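Local coordinates for protein dehydrogenase (Chromobacterium violaceum, PDB 3Q2I) that probably oxidises UDP-N-acetylglucosaminuronic acid with NAD in the biosynthesis of 2,3-diacetamido-2,3-dideoxy-D-mannuronic acid, at residues P205-T213 with S341-L350; L143-F153 with W277-E288. All coordinates share one frame; numbering follows the deposited sequence.

Contact 1 (P205-T213 with S341-L350). With NA (sodium ion), chain E.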
loop_
_atom_site.group_PDB
_atom_site.type_symbol
_atom_site.label_atom_id
_atom_site.label_comp_id
_atom_site.label_asym_id
_atom_site.label_seq_id
_atom_site.Cartn_x
_atom_site.Cartn_y
_atom_site.Cartn_z
ATOM N N PRO A 205 -20.218 15.063 -11.991
ATOM C CA PRO A 205 -19.253 13.968 -12.001
ATOM C C PRO A 205 -18.598 13.780 -10.641
ATOM O O PRO A 205 -18.088 14.736 -10.061
ATOM C CB PRO A 205 -18.203 14.450 -13.001
ATOM C CG PRO A 205 -18.998 15.404 -13.936
ATOM C CD PRO A 205 -19.946 16.087 -13.021
ATOM N N VAL A 206 -18.549 12.518 -10.195
ATOM C CA VAL A 206 -17.932 12.132 -8.927
ATOM C C VAL A 206 -16.462 11.807 -9.188
ATOM O O VAL A 206 -16.090 11.187 -10.206
ATOM C CB VAL A 206 -18.683 10.935 -8.306
ATOM C CG1 VAL A 206 -17.847 10.328 -7.135
ATOM C CG2 VAL A 206 -20.118 11.364 -7.887
ATOM N N GLU A 207 -15.606 12.240 -8.281
ATOM C CA GLU A 207 -14.175 11.953 -8.330
ATOM C C GLU A 207 -13.843 10.657 -7.601
ATOM O O GLU A 207 -13.220 9.778 -8.187
ATOM C CB GLU A 207 -13.388 13.089 -7.653
ATOM C CG GLU A 207 -11.886 12.862 -7.794
ATOM C CD GLU A 207 -11.088 14.059 -7.364
ATOM O OE1 GLU A 207 -10.455 14.009 -6.299
ATOM O OE2 GLU A 207 -11.165 15.090 -8.054
ATOM N N SER A 208 -14.391 10.480 -6.387
ATOM C CA SER A 208 -14.035 9.269 -5.611
ATOM C C SER A 208 -15.078 9.063 -4.510
ATOM O O SER A 208 -15.832 10.017 -4.177
ATOM C CB SER A 208 -12.603 9.338 -5.061
ATOM O OG SER A 208 -12.478 10.383 -4.079
ATOM N N VAL A 209 -15.088 7.846 -3.972
ATOM C CA VAL A 209 -15.932 7.547 -2.823
ATOM C C VAL A 209 -15.123 6.786 -1.788
ATOM O O VAL A 209 -14.141 6.102 -2.102
ATOM C CB VAL A 209 -17.155 6.691 -3.254
ATOM C CG1 VAL A 209 -18.008 7.448 -4.279
ATOM C CG2 VAL A 209 -16.709 5.325 -3.801
ATOM N N GLN A 210 -15.638 6.819 -0.537
ATOM C CA GLN A 210 -15.114 5.984 0.562
ATOM C C GLN A 210 -16.324 5.418 1.298
ATOM O O GLN A 210 -17.150 6.201 1.771
ATOM C CB GLN A 210 -14.371 6.869 1.576
ATOM C CG GLN A 210 -13.185 7.538 0.949
ATOM C CD GLN A 210 -12.678 8.754 1.742
ATOM O OE1 GLN A 210 -11.539 9.166 1.582
ATOM N NE2 GLN A 210 -13.535 9.330 2.585
ATOM N N ALA A 211 -16.464 4.104 1.394
ATOM C CA ALA A 211 -17.718 3.510 1.858
ATOM C C ALA A 211 -17.511 2.496 2.980
ATOM O O ALA A 211 -16.421 1.920 3.098
ATOM C CB ALA A 211 -18.540 2.939 0.706
ATOM N N TYR A 212 -18.537 2.348 3.842
ATOM C CA TYR A 212 -18.628 1.221 4.762
ATOM C C TYR A 212 -20.014 0.607 4.503
ATOM O O TYR A 212 -20.983 1.335 4.303
ATOM C CB TYR A 212 -18.640 1.617 6.251
ATOM C CG TYR A 212 -17.364 2.198 6.798
ATOM C CD1 TYR A 212 -16.364 1.358 7.251
ATOM C CD2 TYR A 212 -17.254 3.563 7.012
ATOM C CE1 TYR A 212 -15.186 1.896 7.740
ATOM C CE2 TYR A 212 -16.089 4.106 7.559
ATOM C CZ TYR A 212 -15.104 3.252 7.969
ATOM O OH TYR A 212 -13.909 3.753 8.457
ATOM N N THR A 213 -20.044 -0.718 4.454
ATOM C CA THR A 213 -21.353 -1.374 4.490
ATOM C C THR A 213 -21.329 -2.577 5.417
ATOM O O THR A 213 -20.277 -3.058 5.812
ATOM C CB THR A 213 -21.728 -1.893 3.094
ATOM O OG1 THR A 213 -20.843 -2.920 2.685
ATOM C CG2 THR A 213 -21.808 -0.805 2.038
ATOM N N SER A 341 -15.054 -0.110 -2.585
ATOM C CA SER A 341 -14.472 0.665 -1.472
ATOM C C SER A 341 -14.859 0.023 -0.134
ATOM O O SER A 341 -14.010 -0.108 0.767
ATOM C CB SER A 341 -15.074 2.078 -1.543
ATOM O OG SER A 341 -14.605 2.804 -0.375
ATOM N N ALA A 342 -16.124 -0.365 0.036
ATOM C CA ALA A 342 -16.563 -1.000 1.275
ATOM C C ALA A 342 -15.884 -2.346 1.479
ATOM O O ALA A 342 -15.558 -2.719 2.606
ATOM C CB ALA A 342 -18.077 -1.220 1.246
ATOM N N ARG A 343 -15.666 -3.081 0.389
ATOM C CA ARG A 343 -15.078 -4.410 0.529
ATOM C C ARG A 343 -13.623 -4.265 0.990
ATOM O O ARG A 343 -13.219 -4.980 1.916
ATOM C CB ARG A 343 -15.055 -5.111 -0.840
ATOM C CG ARG A 343 -14.545 -6.554 -0.767
ATOM C CD ARG A 343 -14.317 -7.183 -2.155
ATOM N NE ARG A 343 -13.207 -6.505 -2.793
ATOM C CZ ARG A 343 -12.929 -6.659 -4.087
ATOM N NH1 ARG A 343 -11.924 -6.001 -4.642
ATOM N NH2 ARG A 343 -13.772 -7.376 -4.834
ATOM N N ASP A 344 -12.867 -3.378 0.351
ATOM C CA ASP A 344 -11.424 -3.331 0.564
ATOM C C ASP A 344 -11.034 -2.275 1.599
ATOM O O ASP A 344 -9.842 -2.245 2.015
ATOM C CB ASP A 344 -10.706 -3.076 -0.770
ATOM C CG ASP A 344 -10.804 -4.269 -1.720
ATOM O OD1 ASP A 344 -11.147 -5.375 -1.243
ATOM O OD2 ASP A 344 -10.479 -4.046 -2.910
ATOM N N GLY A 345 -11.979 -1.466 2.074
ATOM C CA GLY A 345 -11.602 -0.400 3.046
ATOM C C GLY A 345 -10.669 0.644 2.476
ATOM O O GLY A 345 -9.692 1.083 3.116
ATOM N N ARG A 346 -10.933 1.063 1.248
ATOM C CA ARG A 346 -10.062 2.055 0.594
ATOM C C ARG A 346 -10.889 3.019 -0.261
ATOM O O ARG A 346 -11.998 2.676 -0.705
ATOM C CB ARG A 346 -9.047 1.389 -0.325
ATOM C CG ARG A 346 -9.664 0.636 -1.474
ATOM C CD ARG A 346 -8.678 -0.155 -2.356
ATOM N NE ARG A 346 -9.444 -1.106 -3.163
ATOM C CZ ARG A 346 -9.739 -0.944 -4.453
ATOM N NH1 ARG A 346 -9.289 0.137 -5.070
ATOM N NH2 ARG A 346 -10.486 -1.842 -5.099
ATOM N N ARG A 347 -10.332 4.213 -0.467
ATOM C CA ARG A 347 -10.927 5.193 -1.373
ATOM C C ARG A 347 -10.849 4.628 -2.768
ATOM O O ARG A 347 -9.831 4.113 -3.199
ATOM C CB ARG A 347 -10.104 6.500 -1.280
ATOM C CG ARG A 347 -10.622 7.666 -2.153
ATOM C CD ARG A 347 -9.742 8.950 -2.031
ATOM N NE ARG A 347 -10.019 9.563 -0.714
ATOM C CZ ARG A 347 -9.549 10.743 -0.263
ATOM N NH1 ARG A 347 -8.818 11.544 -1.022
ATOM N NH2 ARG A 347 -9.868 11.191 0.957
ATOM N N VAL A 348 -11.968 4.741 -3.505
ATOM C CA VAL A 348 -11.956 4.239 -4.907
ATOM C C VAL A 348 -12.288 5.407 -5.815
ATOM O O VAL A 348 -13.297 6.121 -5.599
ATOM C CB VAL A 348 -13.024 3.131 -5.102
ATOM C CG1 VAL A 348 -13.108 2.792 -6.581
ATOM C CG2 VAL A 348 -12.599 1.892 -4.353
ATOM N N SER A 349 -11.410 5.639 -6.808
ATOM C CA SER A 349 -11.581 6.801 -7.683
ATOM C C SER A 349 -12.067 6.406 -9.076
ATOM O O SER A 349 -11.957 5.261 -9.509
ATOM C CB SER A 349 -10.269 7.581 -7.824
ATOM O OG SER A 349 -9.870 8.001 -6.517
ATOM N N LEU A 350 -12.698 7.387 -9.729
ATOM C CA LEU A 350 -13.368 7.201 -11.030
ATOM C C LEU A 350 -12.594 7.969 -12.102
ATOM O O LEU A 350 -11.876 8.913 -11.827
ATOM C CB LEU A 350 -14.772 7.776 -10.974
ATOM C CG LEU A 350 -15.691 7.073 -9.973
ATOM C CD1 LEU A 350 -17.041 7.640 -10.103
ATOM C CD2 LEU A 350 -15.755 5.549 -10.142
HETATM NA NA NA E . -19.089 -4.180 4.018
HETATM O O HOH W 1 -17.336 -2.001 4.706
HETATM O O HOH W 2 -17.679 -5.031 5.147
HETATM O O HOH W 3 -18.432 -5.286 1.855
HETATM O O HOH W 4 -20.818 -5.730 3.634
#
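V209 and V348 form a hydrogen-bonded antiparallel pair where the short edge strand 348-349 joins strand 206-214, at one margin of the mixed sheet of the C-terminal alpha/beta domain. V348 N reaches V209 O at 2.9 Å, and L350 N continues the ladder to E207 O. On the S208 side of the sheet, R347 and Q210 run side by side in the same direction. The R347 chain leaves with CG anti to its own N (chi1 -178°) and bends only at chi3 (-74°), which turns the guanidinium edge onto one amide oxygen. Q210 OE1 receives both R347 NE, at 2.8 Å, and R347 NH2, at 2.7 Å; both N-H groups come from the same face of the amide, whose plane is turned 38° from the guanidinium. S208 sets its OG near R347 CD, but the hydroxyl bonds to Y212 OH of a second subunit, so this face is also a subunit interface. On the V209 side, V206 CG1 meets L350 CD1 at 4.1 Å, and helix 325-344 covers this face through L334 and A337. S341, near the end of that helix, has a hydroxyl that joins the strand amide to the loop after the helix: its OG donates to R346 O at 2.6 Å and accepts from A211 N at 2.9 Å. Beyond it A342 CB lies against T213 OG1. A sodium ion is held by T213 O and OG1 and four waters, one of which also donates to A342 O and accepts from T213 N at 3.0 Å.

Contact 2 (L143-F153 with W277-E288)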
loop_
_atom_site.group_PDB
_atom_site.type_symbol
_atom_site.label_atom_id
_atom_site.label_comp_id
_atom_site.label_asym_id
_atom_site.label_seq_id
_atom_site.Cartn_x
_atom_site.Cartn_y
_atom_site.Cartn_z
ATOM N N LEU A 143 -37.863 19.826 -10.250
ATOM C CA LEU A 143 -37.497 21.171 -9.836
ATOM C C LEU A 143 -36.033 21.298 -9.422
ATOM O O LEU A 143 -35.383 22.282 -9.744
ATOM C CB LEU A 143 -38.360 21.651 -8.655
ATOM C CG LEU A 143 -39.714 22.252 -9.048
ATOM C CD1 LEU A 143 -40.632 22.392 -7.806
ATOM C CD2 LEU A 143 -39.409 23.602 -9.635
ATOM N N LEU A 144 -35.566 20.352 -8.603
ATOM C CA LEU A 144 -34.155 20.273 -8.251
ATOM C C LEU A 144 -33.313 20.254 -9.519
ATOM O O LEU A 144 -32.346 21.010 -9.631
ATOM C CB LEU A 144 -33.868 18.970 -7.477
ATOM C CG LEU A 144 -34.023 19.011 -5.960
ATOM C CD1 LEU A 144 -33.824 17.626 -5.364
ATOM C CD2 LEU A 144 -33.103 20.052 -5.333
ATOM N N LYS A 145 -33.642 19.372 -10.456
ATOM C CA LYS A 145 -32.838 19.322 -11.672
ATOM C C LYS A 145 -32.817 20.672 -12.408
ATOM O O LYS A 145 -31.776 21.147 -12.889
ATOM C CB LYS A 145 -33.302 18.195 -12.594
ATOM C CG LYS A 145 -32.480 18.089 -13.883
ATOM C CD LYS A 145 -31.028 17.601 -13.671
ATOM C CE LYS A 145 -30.317 17.321 -15.010
ATOM N NZ LYS A 145 -28.882 16.910 -14.880
ATOM N N ARG A 146 -33.994 21.282 -12.509
ATOM C CA ARG A 146 -34.079 22.604 -13.115
ATOM C C ARG A 146 -33.230 23.643 -12.388
ATOM O O ARG A 146 -32.510 24.439 -13.012
ATOM C CB ARG A 146 -35.553 23.003 -13.258
ATOM C CG ARG A 146 -36.217 22.290 -14.415
ATOM C CD ARG A 146 -37.749 22.428 -14.419
ATOM N NE ARG A 146 -38.193 23.825 -14.413
ATOM C CZ ARG A 146 -39.352 24.241 -13.906
ATOM N NH1 ARG A 146 -40.203 23.382 -13.364
ATOM N NH2 ARG A 146 -39.665 25.531 -13.931
ATOM N N ALA A 147 -33.273 23.631 -11.055
ATOM C CA ALA A 147 -32.450 24.567 -10.308
ATOM C C ALA A 147 -30.977 24.361 -10.625
ATOM O O ALA A 147 -30.243 25.322 -10.774
ATOM C CB ALA A 147 -32.735 24.484 -8.803
ATOM N N MET A 148 -30.560 23.102 -10.733
ATOM C CA MET A 148 -29.184 22.755 -11.072
ATOM C C MET A 148 -28.839 23.269 -12.466
ATOM O O MET A 148 -27.835 23.952 -12.632
ATOM C CB MET A 148 -28.969 21.242 -11.057
ATOM C CG MET A 148 -28.644 20.684 -9.698
ATOM S SD MET A 148 -27.382 21.655 -8.841
ATOM C CE MET A 148 -27.773 21.157 -7.194
ATOM N N GLN A 149 -29.657 22.926 -13.461
ATOM C CA GLN A 149 -29.418 23.405 -14.842
ATOM C C GLN A 149 -29.306 24.929 -14.953
ATOM O O GLN A 149 -28.539 25.446 -15.764
ATOM C CB GLN A 149 -30.509 22.893 -15.793
ATOM C CG GLN A 149 -30.406 21.395 -16.073
ATOM C CD GLN A 149 -31.692 20.784 -16.617
ATOM O OE1 GLN A 149 -32.755 21.406 -16.603
ATOM N NE2 GLN A 149 -31.590 19.574 -17.136
ATOM N N GLU A 150 -30.074 25.659 -14.155
ATOM C CA GLU A 150 -29.988 27.115 -14.154
ATOM C C GLU A 150 -28.811 27.672 -13.351
ATOM O O GLU A 150 -28.622 28.878 -13.312
ATOM C CB GLU A 150 -31.295 27.714 -13.634
ATOM C CG GLU A 150 -32.518 27.167 -14.319
ATOM C CD GLU A 150 -33.041 28.171 -15.315
ATOM O OE1 GLU A 150 -34.089 28.793 -15.018
ATOM O OE2 GLU A 150 -32.351 28.377 -16.343
ATOM N N LYS A 151 -28.042 26.806 -12.695
ATOM C CA LYS A 151 -26.962 27.229 -11.790
ATOM C C LYS A 151 -27.425 28.077 -10.607
ATOM O O LYS A 151 -26.721 28.978 -10.163
ATOM C CB LYS A 151 -25.848 27.930 -12.572
ATOM C CG LYS A 151 -25.667 27.324 -13.945
ATOM C CD LYS A 151 -24.400 27.799 -14.642
ATOM C CE LYS A 151 -23.849 26.688 -15.533
ATOM N NZ LYS A 151 -22.368 26.536 -15.347
ATOM N N ARG A 152 -28.593 27.778 -10.062
ATOM C CA ARG A 152 -29.116 28.590 -8.977
ATOM C C ARG A 152 -28.276 28.489 -7.698
ATOM O O ARG A 152 -28.295 29.401 -6.876
ATOM C CB ARG A 152 -30.579 28.239 -8.714
ATOM C CG ARG A 152 -31.480 28.502 -9.930
ATOM C CD ARG A 152 -32.926 28.340 -9.521
ATOM N NE ARG A 152 -33.329 29.441 -8.638
ATOM C CZ ARG A 152 -34.468 29.447 -7.951
ATOM N NH1 ARG A 152 -34.746 30.472 -7.158
ATOM N NH2 ARG A 152 -35.272 28.387 -7.973
ATOM N N PHE A 153 -27.531 27.395 -7.528
ATOM C CA PHE A 153 -26.764 27.246 -6.288
ATOM C C PHE A 153 -25.403 27.948 -6.360
ATOM O O PHE A 153 -24.715 28.117 -5.345
ATOM C CB PHE A 153 -26.514 25.757 -5.969
ATOM C CG PHE A 153 -27.758 24.989 -5.605
ATOM C CD1 PHE A 153 -28.146 24.852 -4.275
ATOM C CD2 PHE A 153 -28.488 24.322 -6.574
ATOM C CE1 PHE A 153 -29.251 24.096 -3.925
ATOM C CE2 PHE A 153 -29.598 23.592 -6.239
ATOM C CZ PHE A 153 -29.998 23.469 -4.913
ATOM N N TRP A 277 -36.066 25.690 0.821
ATOM C CA TRP A 277 -35.933 26.142 -0.553
ATOM C C TRP A 277 -35.516 27.608 -0.626
ATOM O O TRP A 277 -36.367 28.513 -0.726
ATOM C CB TRP A 277 -37.220 25.866 -1.360
ATOM C CG TRP A 277 -37.041 26.018 -2.867
ATOM C CD1 TRP A 277 -37.194 27.165 -3.592
ATOM C CD2 TRP A 277 -36.719 24.987 -3.810
ATOM N NE1 TRP A 277 -36.941 26.921 -4.921
ATOM C CE2 TRP A 277 -36.666 25.586 -5.085
ATOM C CE3 TRP A 277 -36.425 23.625 -3.685
ATOM C CZ2 TRP A 277 -36.334 24.862 -6.248
ATOM C CZ3 TRP A 277 -36.095 22.915 -4.829
ATOM C CH2 TRP A 277 -36.066 23.528 -6.092
ATOM N N GLU A 278 -34.235 27.886 -0.471
ATOM C CA GLU A 278 -33.762 29.249 -0.266
ATOM C C GLU A 278 -32.641 29.627 -1.238
ATOM O O GLU A 278 -31.543 29.047 -1.227
ATOM C CB GLU A 278 -33.374 29.470 1.213
ATOM C CG GLU A 278 -32.692 30.799 1.489
ATOM C CD GLU A 278 -32.676 31.223 2.965
ATOM O OE1 GLU A 278 -32.460 32.434 3.220
ATOM O OE2 GLU A 278 -32.874 30.373 3.870
ATOM N N PHE A 279 -32.935 30.567 -2.131
ATOM C CA PHE A 279 -31.972 30.990 -3.143
ATOM C C PHE A 279 -31.663 32.480 -3.082
ATOM O O PHE A 279 -32.507 33.255 -2.598
ATOM C CB PHE A 279 -32.450 30.577 -4.533
ATOM C CG PHE A 279 -32.412 29.094 -4.767
ATOM C CD1 PHE A 279 -31.235 28.471 -5.163
ATOM C CD2 PHE A 279 -33.544 28.323 -4.576
ATOM C CE1 PHE A 279 -31.211 27.091 -5.377
ATOM C CE2 PHE A 279 -33.539 26.957 -4.757
ATOM C CZ PHE A 279 -32.347 26.335 -5.192
ATOM N N SER A 280 -30.487 32.884 -3.553
ATOM C CA SER A 280 -30.077 34.281 -3.460
ATOM C C SER A 280 -30.919 35.162 -4.380
ATOM O O SER A 280 -31.122 36.333 -4.059
ATOM C CB SER A 280 -28.589 34.498 -3.732
ATOM O OG SER A 280 -28.252 34.246 -5.080
ATOM N N GLU A 281 -31.375 34.602 -5.505
ATOM C CA GLU A 281 -32.373 35.260 -6.354
ATOM C C GLU A 281 -33.567 34.400 -6.776
ATOM O O GLU A 281 -33.414 33.243 -7.176
ATOM C CB GLU A 281 -31.718 35.882 -7.585
ATOM C CG GLU A 281 -30.391 35.264 -7.941
ATOM C CD GLU A 281 -29.471 36.292 -8.538
ATOM O OE1 GLU A 281 -28.290 36.359 -8.126
ATOM O OE2 GLU A 281 -29.961 37.051 -9.403
ATOM N N PRO A 282 -34.780 34.980 -6.700
ATOM C CA PRO A 282 -36.012 34.251 -6.990
ATOM C C PRO A 282 -36.016 33.832 -8.450
ATOM O O PRO A 282 -35.197 34.337 -9.215
ATOM C CB PRO A 282 -37.095 35.301 -6.717
ATOM C CG PRO A 282 -36.403 36.599 -7.002
ATOM C CD PRO A 282 -35.046 36.394 -6.386
ATOM N N HIS A 283 -36.897 32.903 -8.806
ATOM C CA HIS A 283 -36.997 32.350 -10.151
ATOM C C HIS A 283 -38.457 31.973 -10.393
ATOM O O HIS A 283 -39.166 31.613 -9.459
ATOM C CB HIS A 283 -36.126 31.088 -10.271
ATOM C CG HIS A 283 -36.033 30.530 -11.660
ATOM N ND1 HIS A 283 -37.043 29.786 -12.236
ATOM C CD2 HIS A 283 -35.031 30.566 -12.571
ATOM C CE1 HIS A 283 -36.682 29.423 -13.457
ATOM N NE2 HIS A 283 -35.457 29.866 -13.677
ATOM N N ALA A 284 -38.897 32.030 -11.649
ATOM C CA ALA A 284 -40.247 31.598 -12.029
ATOM C C ALA A 284 -40.607 30.246 -11.416
ATOM O O ALA A 284 -41.713 30.055 -10.896
ATOM C CB ALA A 284 -40.370 31.543 -13.556
ATOM N N MET A 285 -39.650 29.315 -11.435
ATOM C CA MET A 285 -39.907 27.958 -10.958
ATOM C C MET A 285 -40.295 27.925 -9.480
ATOM O O MET A 285 -40.918 26.971 -9.047
ATOM C CB MET A 285 -38.716 27.032 -11.225
ATOM C CG MET A 285 -37.583 27.223 -10.235
ATOM S SD MET A 285 -36.204 26.053 -10.431
ATOM C CE MET A 285 -35.396 26.623 -11.926
ATOM N N ASP A 286 -39.983 28.966 -8.718
ATOM C CA ASP A 286 -40.324 29.011 -7.293
ATOM C C ASP A 286 -41.811 29.006 -6.921
ATOM O O ASP A 286 -42.165 28.677 -5.781
ATOM C CB ASP A 286 -39.618 30.168 -6.578
ATOM C CG ASP A 286 -38.107 30.059 -6.639
ATOM O OD1 ASP A 286 -37.586 28.915 -6.669
ATOM O OD2 ASP A 286 -37.456 31.130 -6.660
ATOM N N GLU A 287 -42.697 29.357 -7.849
ATOM C CA GLU A 287 -44.123 29.309 -7.526
ATOM C C GLU A 287 -44.795 27.948 -7.708
ATOM O O GLU A 287 -45.928 27.742 -7.282
ATOM C CB GLU A 287 -44.909 30.435 -8.200
ATOM C CG GLU A 287 -44.646 30.636 -9.680
ATOM C CD GLU A 287 -44.815 32.097 -10.088
ATOM O OE1 GLU A 287 -44.312 32.486 -11.170
ATOM O OE2 GLU A 287 -45.434 32.860 -9.309
ATOM N N GLU A 288 -44.061 26.996 -8.272
ATOM C CA GLU A 288 -44.536 25.622 -8.411
ATOM C C GLU A 288 -44.315 24.804 -7.137
ATOM O O GLU A 288 -44.687 23.633 -7.070
ATOM C CB GLU A 288 -43.829 24.964 -9.598
ATOM C CG GLU A 288 -43.883 25.834 -10.841
ATOM C CD GLU A 288 -42.939 25.389 -11.946
ATOM O OE1 GLU A 288 -42.750 24.167 -12.121
ATOM O OE2 GLU A 288 -42.404 26.267 -12.655
HETATM O O HOH W 5 -29.296 31.937 -6.791
#
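R152 lays its guanidinium flat on the ring of F279, centres 4.0 Å apart and planes at 24°, a stacked cation-pi pair. H283 CB sits over the opposite face at 3.3 Å from R152 CZ, so the planar group is sandwiched. A bend at chi3 (70°) swings the R152 end across the ring toward D286, which it grips end-on: NH2 bonds to OD1 at 2.7 Å and NH1 to OD2 at 2.8 Å, while NH1 also donates to E281 O. W277 NE1 reaches D286 OD1 from the carboxylate face opposite to R152 NH2, and H283 N bonds to OD2. With four donors the carboxylate is well fixed, and the neighbouring arginine probably favours its charged form. F279 in turn points its ring edge at the face of F153, a T-shaped pair with centroids 5.0 Å apart. M285 lies between this cluster and the helix, its SD 4.1 Å from A147 CB, while L143 packs on M285 CB and on W277 CH2. The outer side is looser. There R146 crosses E288 at about a right angle and holds it with two nearly straight bonds, NH1 to OE1 at 2.9 Å and NH2 to OE2, as a salt bridge on the partly exposed side. At the helix end K151, with positive phi, closes a Schellman motif, and R152 follows, directed inward. Helix 139-149 packs over the sheet near its edge strand 273-279, the loop after that strand folded against it, with L144 reaching V264 and I257 of the inner strands and L143 meeting I289 of helix 289-292.

Contacts 1 and 2 lie near opposite margins of the same mixed sheet, with centres about 31 Å apart: strand 348-349 is outermost at one side and strand 273-279 at the other. Contact 1 is the more buried, and it works mainly through backbone pairing, with small side chains, one arginine-amide grip and a sodium ion at its end. Contact 2 is only partly buried and depends on side chains, with salt bridges, a cation-pi stack and aromatic packing joining a helix and its C-terminal turn to an edge strand and the loop that follows. Both reach the second subunit, contact 1 through hydrogen bonds of S208 and Y212, contact 2 merely by packing of E278 and S280.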